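Local coordinates for uncharacterized protein (Legionella pneumophila subsp. pneumophila, PDB 5T2X), which is of unknown function but folds as an all-helical member of a family that also has no assigned function, at residues I98-Q103 with A127-F132; D117-F122 with Y135-T140. All blocks are in the same frame, centred on the assembly; numbering follows the deposited sequence.

Interaction 1 (I98-Q103 with A127-F132); sequences IYFYGQ and AYQHCF
Ile98 meets Cys131 through its backbone, and the pair shows how a chain reversal can be seated against a passing helix. The isoleucine side chain leaves in the other direction, so the thiol approaches the main chain, with Cys131 SG 4.3 Å from Ile98 N. The two CA atoms stand 6.8 Å apart, the nearest such pair between 98-103 and 127-132. Two residues on, Phe100 turns its bond to CB toward the connection and presents its ring edge, near the ring plane, to the aliphatic part of Gln129. CD2 of Phe100 lies 4.4 Å from CG of Gln129, and Lys125 and Ser126 extend the surface that the phenylalanine touches. Tyr101 contributes the base of its side chain, its CB lying 4.4 Å from Cys131 SG, while its ring goes on to meet that of Tyr133. The sulfur therefore rests against two residues spaced three apart on one helix. Its reach comes from an extended first torsion, SG being trans to the Cys131 nitrogen (chi1 179°). No hydrogen bond joins the two segments; the contact is one of apolar and van der Waals packing, and it is largely buried. What shapes the 127-132 side is its own backbone. His130, with positive phi (64°), is the C' residue of a Schellman motif: His130 N bonds to Ala127 O at 2.8 Å, and Cys131 N to Ser126 O. The histidine ring stacks with Tyr167 beyond the turn. The example is thus a short, tight connection between two consecutive helices, in which a Schellman motif ends helix 117-128 and Cys131 N-caps helix 132-147, packed through the Gln129 and Cys131 side chains on the preceding helix 91-111.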
loop_
_atom_site.group_PDB
_atom_site.type_symbol
_atom_site.label_atom_id
_atom_site.label_comp_id
_atom_site.label_asym_id
_atom_site.label_seq_id
_atom_site.Cartn_x
_atom_site.Cartn_y
_atom_site.Cartn_z
ATOM N N ILE A 98 -1.261 3.568 -7.863
ATOM C CA ILE A 98 -1.996 4.827 -7.784
ATOM C C ILE A 98 -3.050 4.898 -8.880
ATOM O O ILE A 98 -4.186 5.329 -8.643
ATOM C CB ILE A 98 -1.023 6.017 -7.856
ATOM C CG1 ILE A 98 -0.146 6.069 -6.605
ATOM C CG2 ILE A 98 -1.781 7.326 -8.037
ATOM C CD1 ILE A 98 1.023 7.023 -6.729
ATOM N N TYR A 99 -2.697 4.471 -10.096
ATOM C CA TYR A 99 -3.638 4.539 -11.209
ATOM C C TYR A 99 -4.847 3.644 -10.964
ATOM O O TYR A 99 -5.996 4.083 -11.096
ATOM C CB TYR A 99 -2.940 4.152 -12.514
ATOM C CG TYR A 99 -3.899 3.924 -13.660
ATOM C CD1 TYR A 99 -4.398 4.991 -14.397
ATOM C CD2 TYR A 99 -4.314 2.641 -13.999
ATOM C CE1 TYR A 99 -5.282 4.786 -15.442
ATOM C CE2 TYR A 99 -5.195 2.427 -15.041
ATOM C CZ TYR A 99 -5.676 3.502 -15.759
ATOM O OH TYR A 99 -6.553 3.289 -16.796
ATOM N N PHE A 100 -4.606 2.379 -10.613
ATOM C CA PHE A 100 -5.710 1.454 -10.381
ATOM C C PHE A 100 -6.578 1.899 -9.213
ATOM O O PHE A 100 -7.796 1.689 -9.231
ATOM C CB PHE A 100 -5.174 0.042 -10.144
ATOM C CG PHE A 100 -4.674 -0.637 -11.388
ATOM C CD1 PHE A 100 -5.364 -0.515 -12.584
ATOM C CD2 PHE A 100 -3.512 -1.392 -11.365
ATOM C CE1 PHE A 100 -4.908 -1.139 -13.731
ATOM C CE2 PHE A 100 -3.049 -2.017 -12.509
ATOM C CZ PHE A 100 -3.748 -1.891 -13.693
ATOM N N TYR A 101 -5.979 2.518 -8.194
ATOM C CA TYR A 101 -6.781 3.037 -7.092
ATOM C C TYR A 101 -7.626 4.222 -7.542
ATOM O O TYR A 101 -8.770 4.377 -7.104
ATOM C CB TYR A 101 -5.888 3.428 -5.917
ATOM C CG TYR A 101 -6.673 3.855 -4.698
ATOM C CD1 TYR A 101 -7.249 2.912 -3.856
ATOM C CD2 TYR A 101 -6.849 5.199 -4.395
ATOM C CE1 TYR A 101 -7.975 3.295 -2.742
ATOM C CE2 TYR A 101 -7.573 5.591 -3.283
ATOM C CZ TYR A 101 -8.133 4.635 -2.461
ATOM O OH TYR A 101 -8.853 5.021 -1.355
ATOM N N GLY A 102 -7.079 5.067 -8.419
ATOM C CA GLY A 102 -7.873 6.150 -8.973
ATOM C C GLY A 102 -9.041 5.647 -9.799
ATOM O O GLY A 102 -10.134 6.217 -9.759
ATOM N N GLN A 103 -8.826 4.568 -10.558
ATOM C CA GLN A 103 -9.921 3.965 -11.309
ATOM C C GLN A 103 -10.976 3.385 -10.379
ATOM O O GLN A 103 -12.170 3.406 -10.703
ATOM C CB GLN A 103 -9.387 2.883 -12.249
ATOM C CG GLN A 103 -8.494 3.410 -13.363
ATOM C CD GLN A 103 -9.209 4.407 -14.257
ATOM O OE1 GLN A 103 -8.904 5.600 -14.244
ATOM N NE2 GLN A 103 -10.164 3.921 -15.040
ATOM N N ALA A 127 -4.115 -3.505 -5.327
ATOM C CA ALA A 127 -3.442 -4.251 -4.268
ATOM C C ALA A 127 -2.424 -5.233 -4.830
ATOM O O ALA A 127 -1.444 -5.562 -4.151
ATOM C CB ALA A 127 -4.467 -4.987 -3.407
ATOM N N TYR A 128 -2.642 -5.720 -6.055
ATOM C CA TYR A 128 -1.645 -6.571 -6.697
ATOM C C TYR A 128 -0.332 -5.827 -6.895
ATOM O O TYR A 128 0.742 -6.439 -6.862
ATOM C CB TYR A 128 -2.180 -7.087 -8.033
ATOM C CG TYR A 128 -1.271 -8.079 -8.725
ATOM C CD1 TYR A 128 -1.348 -9.436 -8.440
ATOM C CD2 TYR A 128 -0.340 -7.658 -9.667
ATOM C CE1 TYR A 128 -0.521 -10.346 -9.072
ATOM C CE2 TYR A 128 0.490 -8.561 -10.302
ATOM C CZ TYR A 128 0.395 -9.903 -10.001
ATOM O OH TYR A 128 1.220 -10.805 -10.632
ATOM N N GLN A 129 -0.396 -4.514 -7.103
ATOM C CA GLN A 129 0.780 -3.655 -7.124
ATOM C C GLN A 129 1.176 -3.183 -5.729
ATOM O O GLN A 129 2.064 -2.332 -5.603
ATOM C CB GLN A 129 0.532 -2.452 -8.036
ATOM C CG GLN A 129 0.151 -2.827 -9.459
ATOM C CD GLN A 129 1.295 -3.472 -10.220
ATOM O OE1 GLN A 129 2.462 -3.148 -10.002
ATOM N NE2 GLN A 129 0.963 -4.393 -11.118
ATOM N N HIS A 130 0.519 -3.706 -4.689
ATOM C CA HIS A 130 0.868 -3.440 -3.292
ATOM C C HIS A 130 0.680 -1.968 -2.931
ATOM O O HIS A 130 1.441 -1.401 -2.145
ATOM C CB HIS A 130 2.291 -3.904 -2.981
ATOM C CG HIS A 130 2.560 -5.319 -3.384
ATOM N ND1 HIS A 130 1.875 -6.388 -2.848
ATOM C CD2 HIS A 130 3.434 -5.842 -4.276
ATOM C CE1 HIS A 130 2.315 -7.508 -3.391
ATOM N NE2 HIS A 130 3.262 -7.205 -4.261
ATOM N N CYS A 131 -0.351 -1.348 -3.499
ATOM C CA CYS A 131 -0.661 0.037 -3.175
ATOM C C CYS A 131 -1.248 0.130 -1.772
ATOM O O CYS A 131 -2.157 -0.629 -1.417
ATOM C CB CYS A 131 -1.639 0.612 -4.198
ATOM S SG CYS A 131 -2.130 2.319 -3.885
ATOM N N PHE A 132 -0.725 1.063 -0.970
ATOM C CA PHE A 132 -1.206 1.213 0.401
ATOM C C PHE A 132 -2.671 1.626 0.431
ATOM O O PHE A 132 -3.431 1.174 1.296
ATOM C CB PHE A 132 -0.354 2.233 1.158
ATOM C CG PHE A 132 -0.888 2.569 2.525
ATOM C CD1 PHE A 132 -0.578 1.777 3.618
ATOM C CD2 PHE A 132 -1.707 3.674 2.715
ATOM C CE1 PHE A 132 -1.071 2.080 4.875
ATOM C CE2 PHE A 132 -2.205 3.978 3.967
ATOM C CZ PHE A 132 -1.884 3.182 5.049
#

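Interaction 2 (D117-F122 with Y135-T140); sequences DNELEF and YNSLST
Leu120 and Leu138 mark the closest backbone approach, with CA atoms 7.9 Å apart, of two helical segments that run in roughly opposite senses, 117-122 and 135-140. Contact at this spacing depends on the ends of the side chains. The two leucines cross obliquely and meet through one methyl each, Leu120 CD2 lying 4.1 Å from Leu138 CD2. Both place CG beside the backbone nitrogen and trans to the carbonyl carbon (chi1 -74° and -78°), which brings the ends of side chains that do not set out directly at the partner helix closer to it. A polar pair lies alongside but stays unbonded: Glu119 OE2 is 4.3 Å from Ser137 OG. The carboxylate is engaged elsewhere, OE2 in a salt bridge with Arg108 and OE1 accepting from Phe115 N just ahead of the helix, an arrangement that would hold the group in place. On the other segment Ser139 OG donates to Asn136 O at 2.8 Å, from 36° above the carbonyl plane and on the same face as Thr140 N, which also binds that oxygen. Only a small area is buried here. Further along helix 117-128, Leu123 and Ala127 continue the packing on Leu138, Phe115 touches both Leu120 and Ser137, and helix 153-167 adds Tyr160 against Leu138 and Ser139, so that helix 132-147 packs against both helix 117-128 and helix 153-167.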
loop_
_atom_site.group_PDB
_atom_site.type_symbol
_atom_site.label_atom_id
_atom_site.label_comp_id
_atom_site.label_asym_id
_atom_site.label_seq_id
_atom_site.Cartn_x
_atom_site.Cartn_y
_atom_site.Cartn_z
ATOM N N ASP A 117 -18.833 -4.069 -7.562
ATOM C CA ASP A 117 -18.024 -5.084 -8.229
ATOM C C ASP A 117 -16.900 -4.455 -9.044
ATOM O O ASP A 117 -15.779 -4.975 -9.073
ATOM C CB ASP A 117 -18.903 -5.963 -9.120
ATOM C CG ASP A 117 -19.827 -6.861 -8.321
ATOM O OD1 ASP A 117 -19.572 -7.056 -7.112
ATOM O OD2 ASP A 117 -20.803 -7.380 -8.903
ATOM N N ASN A 118 -17.180 -3.334 -9.712
ATOM C CA ASN A 118 -16.147 -2.665 -10.497
ATOM C C ASN A 118 -15.062 -2.087 -9.596
ATOM O O ASN A 118 -13.866 -2.244 -9.870
ATOM C CB ASN A 118 -16.765 -1.568 -11.364
ATOM C CG ASN A 118 -17.642 -2.120 -12.471
ATOM O OD1 ASN A 118 -17.506 -3.278 -12.868
ATOM N ND2 ASN A 118 -18.543 -1.290 -12.981
ATOM N N GLU A 119 -15.462 -1.412 -8.515
ATOM C CA GLU A 119 -14.482 -0.835 -7.601
ATOM C C GLU A 119 -13.602 -1.915 -6.985
ATOM O O GLU A 119 -12.377 -1.762 -6.918
ATOM C CB GLU A 119 -15.184 -0.033 -6.504
ATOM C CG GLU A 119 -14.219 0.558 -5.487
ATOM C CD GLU A 119 -14.919 1.182 -4.296
ATOM O OE1 GLU A 119 -16.155 1.359 -4.350
ATOM O OE2 GLU A 119 -14.229 1.492 -3.304
ATOM N N LEU A 120 -14.210 -3.017 -6.537
ATOM C CA LEU A 120 -13.434 -4.103 -5.944
ATOM C C LEU A 120 -12.448 -4.685 -6.946
ATOM O O LEU A 120 -11.332 -5.071 -6.577
ATOM C CB LEU A 120 -14.372 -5.191 -5.418
ATOM C CG LEU A 120 -15.141 -4.871 -4.136
ATOM C CD1 LEU A 120 -16.176 -5.948 -3.840
ATOM C CD2 LEU A 120 -14.179 -4.718 -2.970
ATOM N N GLU A 121 -12.840 -4.751 -8.218
ATOM C CA GLU A 121 -11.949 -5.291 -9.238
ATOM C C GLU A 121 -10.720 -4.410 -9.417
ATOM O O GLU A 121 -9.600 -4.915 -9.550
ATOM C CB GLU A 121 -12.710 -5.449 -10.554
ATOM C CG GLU A 121 -11.942 -6.155 -11.657
ATOM C CD GLU A 121 -12.852 -6.661 -12.761
ATOM O OE1 GLU A 121 -13.716 -7.518 -12.475
ATOM O OE2 GLU A 121 -12.713 -6.196 -13.912
ATOM N N PHE A 122 -10.903 -3.087 -9.409
ATOM C CA PHE A 122 -9.756 -2.192 -9.508
ATOM C C PHE A 122 -8.962 -2.152 -8.207
ATOM O O PHE A 122 -7.736 -2.002 -8.237
ATOM C CB PHE A 122 -10.206 -0.783 -9.893
ATOM C CG PHE A 122 -10.420 -0.594 -11.366
ATOM C CD1 PHE A 122 -9.354 -0.656 -12.249
ATOM C CD2 PHE A 122 -11.684 -0.339 -11.868
ATOM C CE1 PHE A 122 -9.547 -0.478 -13.609
ATOM C CE2 PHE A 122 -11.884 -0.159 -13.227
ATOM C CZ PHE A 122 -10.814 -0.228 -14.097
ATOM N N TYR A 135 -4.765 -1.565 -0.035
ATOM C CA TYR A 135 -4.772 -2.391 1.170
ATOM C C TYR A 135 -5.612 -1.754 2.269
ATOM O O TYR A 135 -6.341 -2.450 2.985
ATOM C CB TYR A 135 -3.341 -2.622 1.656
ATOM C CG TYR A 135 -2.569 -3.641 0.848
ATOM C CD1 TYR A 135 -3.193 -4.774 0.345
ATOM C CD2 TYR A 135 -1.214 -3.467 0.585
ATOM C CE1 TYR A 135 -2.491 -5.711 -0.395
ATOM C CE2 TYR A 135 -0.503 -4.398 -0.154
ATOM C CZ TYR A 135 -1.147 -5.517 -0.642
ATOM O OH TYR A 135 -0.447 -6.447 -1.377
ATOM N N ASN A 136 -5.531 -0.430 2.411
ATOM C CA ASN A 136 -6.330 0.257 3.420
ATOM C C ASN A 136 -7.817 0.155 3.105
ATOM O O ASN A 136 -8.631 -0.146 3.987
ATOM C CB ASN A 136 -5.902 1.722 3.518
ATOM C CG ASN A 136 -6.654 2.479 4.593
ATOM O OD1 ASN A 136 -7.032 1.914 5.618
ATOM N ND2 ASN A 136 -6.883 3.765 4.360
ATOM N N SER A 137 -8.190 0.394 1.847
ATOM C CA SER A 137 -9.600 0.355 1.470
ATOM C C SER A 137 -10.141 -1.070 1.483
ATOM O O SER A 137 -11.289 -1.299 1.880
ATOM C CB SER A 137 -9.788 0.995 0.094
ATOM O OG SER A 137 -11.155 1.022 -0.275
ATOM N N LEU A 138 -9.330 -2.044 1.058
ATOM C CA LEU A 138 -9.781 -3.431 1.068
ATOM C C LEU A 138 -9.950 -3.961 2.487
ATOM O O LEU A 138 -10.851 -4.770 2.737
ATOM C CB LEU A 138 -8.809 -4.312 0.285
ATOM C CG LEU A 138 -8.916 -4.254 -1.239
ATOM C CD1 LEU A 138 -7.797 -5.051 -1.884
ATOM C CD2 LEU A 138 -10.273 -4.770 -1.695
ATOM N N SER A 139 -9.100 -3.530 3.423
ATOM C CA SER A 139 -9.261 -3.964 4.808
ATOM C C SER A 139 -10.533 -3.398 5.423
ATOM O O SER A 139 -11.175 -4.068 6.239
ATOM C CB SER A 139 -8.041 -3.563 5.641
ATOM O OG SER A 139 -7.927 -2.155 5.740
ATOM N N THR A 140 -10.913 -2.174 5.046
ATOM C CA THR A 140 -12.203 -1.641 5.475
ATOM C C THR A 140 -13.352 -2.446 4.877
ATOM O O THR A 140 -14.334 -2.744 5.567
ATOM C CB THR A 140 -12.319 -0.168 5.083
ATOM O OG1 THR A 140 -11.311 0.590 5.763
ATOM C CG2 THR A 140 -13.693 0.379 5.450
#

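How the interactions relate
Interactions 1 and 2 share helix 117-128: one takes its C-terminal end and the turn beyond, the other its first residues, and their centres lie 9 Å apart. Along the chain their segments alternate. Tyr135 of interaction 2 ties the two together, its OH lying 2.7 Å from His130 ND1 and 3.1 Å from Ala127 O, both probable hydrogen bonds that would anchor the turn to the helix it launches. On another flank of helix 117-128, Phe122 packs on helix 91-111, with CB 3.5 Å from Phe100 O and CD1 3.5 Å from Gln103 CB. Together they join three consecutive helices within the DUF5630 region; no active site is known.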